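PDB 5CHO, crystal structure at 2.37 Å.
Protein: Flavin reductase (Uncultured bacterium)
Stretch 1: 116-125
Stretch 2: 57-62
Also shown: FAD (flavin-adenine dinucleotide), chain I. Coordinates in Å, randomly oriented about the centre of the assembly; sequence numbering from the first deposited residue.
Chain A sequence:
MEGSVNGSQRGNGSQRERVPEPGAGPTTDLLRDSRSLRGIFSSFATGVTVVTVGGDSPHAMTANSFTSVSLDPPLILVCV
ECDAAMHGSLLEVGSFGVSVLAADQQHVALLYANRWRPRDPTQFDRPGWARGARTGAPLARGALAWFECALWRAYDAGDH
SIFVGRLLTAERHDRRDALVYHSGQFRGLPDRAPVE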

# COMPACT_ATOMS: atom_id res chain seq x y z
N TRP A 116 7.30 -3.09 -23.00
CA TRP A 116 7.79 -3.59 -24.28
C TRP A 116 7.73 -5.11 -24.33
O TRP A 116 8.17 -5.73 -25.31
CB TRP A 116 9.22 -3.11 -24.51
CG TRP A 116 9.38 -1.63 -24.37
CD1 TRP A 116 9.88 -0.97 -23.29
CD2 TRP A 116 9.07 -0.63 -25.35
NE1 TRP A 116 9.89 0.38 -23.52
CE2 TRP A 116 9.40 0.62 -24.78
CE3 TRP A 116 8.54 -0.66 -26.64
CZ2 TRP A 116 9.22 1.82 -25.46
CZ3 TRP A 116 8.36 0.54 -27.32
CH2 TRP A 116 8.70 1.76 -26.73
N ARG A 117 7.18 -5.72 -23.29
CA ARG A 117 7.23 -7.17 -23.13
C ARG A 117 6.35 -7.90 -24.15
O ARG A 117 5.37 -7.34 -24.63
CB ARG A 117 6.82 -7.56 -21.71
CG ARG A 117 5.34 -7.34 -21.37
CD ARG A 117 5.11 -7.52 -19.88
NE ARG A 117 3.74 -7.23 -19.43
CZ ARG A 117 3.31 -6.04 -19.02
NH1 ARG A 117 4.13 -4.99 -19.01
NH2 ARG A 117 2.06 -5.90 -18.61
N PRO A 118 6.71 -9.15 -24.47
CA PRO A 118 5.83 -10.01 -25.26
C PRO A 118 4.51 -10.21 -24.53
O PRO A 118 4.53 -10.50 -23.34
CB PRO A 118 6.61 -11.33 -25.37
CG PRO A 118 8.02 -10.99 -25.05
CD PRO A 118 7.98 -9.82 -24.13
N ARG A 119 3.38 -10.05 -25.23
CA ARG A 119 2.07 -10.11 -24.59
C ARG A 119 1.25 -11.34 -24.99
O ARG A 119 0.04 -11.37 -24.79
CB ARG A 119 1.30 -8.83 -24.91
CG ARG A 119 1.87 -7.63 -24.17
CD ARG A 119 1.30 -6.29 -24.60
NE ARG A 119 2.10 -5.21 -24.03
CZ ARG A 119 1.85 -4.61 -22.87
NH1 ARG A 119 0.80 -4.97 -22.13
NH2 ARG A 119 2.66 -3.64 -22.44
N ASP A 120 1.92 -12.35 -25.53
CA ASP A 120 1.27 -13.59 -25.95
C ASP A 120 0.65 -14.30 -24.73
O ASP A 120 1.35 -14.61 -23.78
CB ASP A 120 2.28 -14.50 -26.67
CG ASP A 120 1.64 -15.76 -27.26
OD1 ASP A 120 2.23 -16.31 -28.22
OD2 ASP A 120 0.57 -16.19 -26.80
N PRO A 121 -0.67 -14.57 -24.77
CA PRO A 121 -1.35 -15.28 -23.67
C PRO A 121 -0.78 -16.67 -23.39
O PRO A 121 -0.97 -17.22 -22.31
CB PRO A 121 -2.78 -15.42 -24.18
CG PRO A 121 -2.96 -14.29 -25.11
CD PRO A 121 -1.64 -14.14 -25.79
N THR A 122 -0.07 -17.21 -24.38
CA THR A 122 0.52 -18.54 -24.27
C THR A 122 1.52 -18.63 -23.12
O THR A 122 1.75 -19.72 -22.57
CB THR A 122 1.23 -18.93 -25.59
OG1 THR A 122 0.37 -18.66 -26.70
CG2 THR A 122 1.63 -20.40 -25.58
N GLN A 123 2.12 -17.51 -22.75
CA GLN A 123 3.13 -17.48 -21.69
C GLN A 123 2.58 -17.91 -20.34
O GLN A 123 3.32 -18.42 -19.49
CB GLN A 123 3.75 -16.08 -21.58
CG GLN A 123 2.84 -15.01 -21.01
CD GLN A 123 3.44 -13.62 -21.13
OE1 GLN A 123 4.27 -13.22 -20.31
NE2 GLN A 123 3.05 -12.89 -22.17
N PHE A 124 1.28 -17.73 -20.15
CA PHE A 124 0.62 -18.07 -18.90
C PHE A 124 0.25 -19.54 -18.84
O PHE A 124 -0.36 -20.00 -17.88
CB PHE A 124 -0.60 -17.17 -18.71
CG PHE A 124 -0.27 -15.71 -18.77
CD1 PHE A 124 0.58 -15.16 -17.83
CD2 PHE A 124 -0.75 -14.90 -19.79
CE1 PHE A 124 0.93 -13.83 -17.88
CE2 PHE A 124 -0.42 -13.56 -19.84
CZ PHE A 124 0.43 -13.02 -18.88
N ASP A 125 0.63 -20.28 -19.89
CA ASP A 125 0.50 -21.73 -19.91
C ASP A 125 1.81 -22.42 -19.51
O ASP A 125 1.86 -23.64 -19.35
CB ASP A 125 0.07 -22.20 -21.30
CG ASP A 125 -1.27 -21.65 -21.71
OD1 ASP A 125 -2.12 -21.44 -20.82
OD2 ASP A 125 -1.49 -21.44 -22.92
PA FAD I . 0.68 -1.04 -20.44
O1A FAD I . -0.16 -1.33 -21.65
O2A FAD I . 1.97 -1.75 -20.52
O5B FAD I . 0.98 0.55 -20.35
C5B FAD I . 1.85 1.01 -19.31
C4B FAD I . 2.27 2.50 -19.58
O4B FAD I . 3.07 2.54 -20.60
C3B FAD I . 1.05 3.33 -19.96
O3B FAD I . 1.11 4.59 -19.38
C2B FAD I . 1.11 3.45 -21.48
O2B FAD I . 0.66 4.84 -21.93
C1B FAD I . 2.34 3.29 -21.81
N9A FAD I . 2.43 2.49 -22.98
C8A FAD I . 2.70 1.16 -23.05
N7A FAD I . 2.69 0.80 -24.35
C5A FAD I . 2.41 1.91 -25.09
C6A FAD I . 2.27 2.12 -26.45
N6A FAD I . 2.38 1.25 -27.62
N1A FAD I . 1.99 3.35 -26.93
C2A FAD I . 1.84 4.41 -26.06
N3A FAD I . 1.96 4.21 -24.71
C4A FAD I . 2.25 2.96 -24.23
N1 FAD I . 1.59 0.33 -12.55
C2 FAD I . 0.24 0.66 -12.07
O2 FAD I . -0.62 1.07 -12.86
N3 FAD I . -0.08 0.50 -10.66
C4 FAD I . 0.92 0.03 -9.75
O4 FAD I . 0.65 -0.10 -8.64
C4X FAD I . 2.29 -0.30 -10.26
N5 FAD I . 3.31 -0.77 -9.37
C5X FAD I . 4.66 -1.10 -9.88
C6 FAD I . 5.67 -1.57 -9.00
C7 FAD I . 6.95 -1.88 -9.48
C7M FAD I . 7.79 -2.36 -8.26
C8 FAD I . 7.21 -1.72 -10.85
C8M FAD I . 8.68 -2.10 -11.26
C9 FAD I . 6.22 -1.26 -11.71
C9A FAD I . 4.94 -0.94 -11.24
N10 FAD I . 3.91 -0.46 -12.15
C10 FAD I . 2.59 -0.14 -11.65
C1' FAD I . 4.19 -0.28 -13.61
C2' FAD I . 3.47 -1.37 -14.43
O2' FAD I . 3.87 -2.62 -13.97
C3' FAD I . 3.87 -1.19 -15.88
O3' FAD I . 3.39 0.03 -16.34
C4' FAD I . 3.28 -2.32 -16.74
O4' FAD I . 3.87 -2.30 -17.97
C5' FAD I . 1.76 -2.12 -16.90
O5' FAD I . 1.23 -3.17 -17.71
P FAD I . -0.14 -2.91 -18.53
O1P FAD I . -0.23 -3.90 -19.66
O2P FAD I . -1.35 -3.05 -17.59
O3P FAD I . -0.09 -1.45 -19.11
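Stretch 2, residues 57-62: SPHAMT

How do the two backbones run past each other? Stretch 1 is loop from W116 to D120 and then winds into a 3-10 segment, 121-125, held by the bonds F124 N to P121 O (3.2 Å) and D125 N to T122 O (3.0 Å). Stretch 2 leaves a loop at S57 and P58 and becomes an extended strand from H59 to T62, with phi near -150° and psi near 155° at H59, A60 and M61. The chains run in broadly opposite senses: P121 lies beside P58, CA to CA 5.4 Å, whereas the earlier R117 pairs with the later M61, CA to CA 10.3 Å. The backbones therefore approach at the proline end and diverge toward R117, where a long side chain must bridge the gap.

What fills the close end? Three apolar contacts do. P121 CB rests on P58 CD at 3.8 Å, and the F124 ring, with chi1 in the m well, reaches both P58, CD2 to CB 3.7 Å, and A60, CE1 to CB 3.6 Å. P58 and A60 both point CA-to-CB toward stretch 1, as expected of residues two apart on an extended chain, while H59 between them points away. The phenyl ring also lies against the backbone, F124 CE2 being 3.4 Å from P58 O and 3.8 Å from H59 CA.

How is the wide end closed? R117, with its chi2 and chi3 both t, stretches out far enough for NH2 to donate to A60 O at 2.8 Å, the one direct hydrogen bond between the stretches; its angle of 134° is well short of linear. The same NH2 donates almost straight to FAD O5' at 3.0 Å, and R117 NH1 donates to FAD O4' at 2.9 Å, so the guanidinium joins strand and cofactor.

Why do two arginines gather around H59? FAD is the common partner: H59 and R119 reach its phosphate oxygens, R117 the ribityl O4' and the ester O5'. H59 turns its ring back so that NE2 donates to FAD O1P at 2.8 Å, and R119 NH1 donates to that same oxygen at 2.9 Å, while R119 NH2 reaches FAD O2A at 2.8 Å. This brings H59 CE1 within 3.3 Å of R119 NH1 and 3.4 Å of R117 NH2. Beyond the ring, a water sits 2.6 Å from H59 ND1 and makes a weak bond to R119 O at 3.4 Å.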

# COMPACT_ATOMS: atom_id res chain seq x y z
N SER A 57 -8.14 -13.47 -23.20
CA SER A 57 -6.90 -12.72 -23.33
C SER A 57 -6.23 -12.57 -21.98
O SER A 57 -6.18 -11.46 -21.44
CB SER A 57 -7.18 -11.35 -23.95
OG SER A 57 -6.01 -10.54 -23.96
N PRO A 58 -5.71 -13.67 -21.41
CA PRO A 58 -4.99 -13.57 -20.14
C PRO A 58 -3.90 -12.52 -20.19
O PRO A 58 -3.24 -12.33 -21.22
CB PRO A 58 -4.40 -14.97 -19.94
CG PRO A 58 -5.25 -15.87 -20.74
CD PRO A 58 -5.81 -15.06 -21.88
N HIS A 59 -3.70 -11.84 -19.07
CA HIS A 59 -2.76 -10.74 -19.01
C HIS A 59 -2.21 -10.60 -17.60
O HIS A 59 -2.82 -11.10 -16.64
CB HIS A 59 -3.44 -9.45 -19.45
CG HIS A 59 -2.51 -8.29 -19.61
ND1 HIS A 59 -1.27 -8.42 -20.21
CD2 HIS A 59 -2.61 -7.00 -19.24
CE1 HIS A 59 -0.66 -7.24 -20.21
NE2 HIS A 59 -1.46 -6.36 -19.63
N ALA A 60 -1.07 -9.94 -17.47
CA ALA A 60 -0.46 -9.72 -16.17
C ALA A 60 0.29 -8.40 -16.15
O ALA A 60 0.74 -7.91 -17.20
CB ALA A 60 0.47 -10.86 -15.82
N MET A 61 0.42 -7.82 -14.96
CA MET A 61 1.16 -6.58 -14.77
C MET A 61 1.70 -6.54 -13.34
O MET A 61 1.13 -7.13 -12.42
CB MET A 61 0.28 -5.36 -15.05
CG MET A 61 -0.91 -5.21 -14.12
SD MET A 61 -0.73 -3.98 -12.82
CE MET A 61 -0.92 -2.45 -13.73
N THR A 62 2.80 -5.82 -13.17
CA THR A 62 3.44 -5.71 -11.87
C THR A 62 2.85 -4.52 -11.11
O THR A 62 2.72 -3.42 -11.65
CB THR A 62 4.96 -5.55 -12.01
OG1 THR A 62 5.53 -6.75 -12.54
CG2 THR A 62 5.60 -5.24 -10.66
O HOH W 1 -0.04 -10.24 -21.59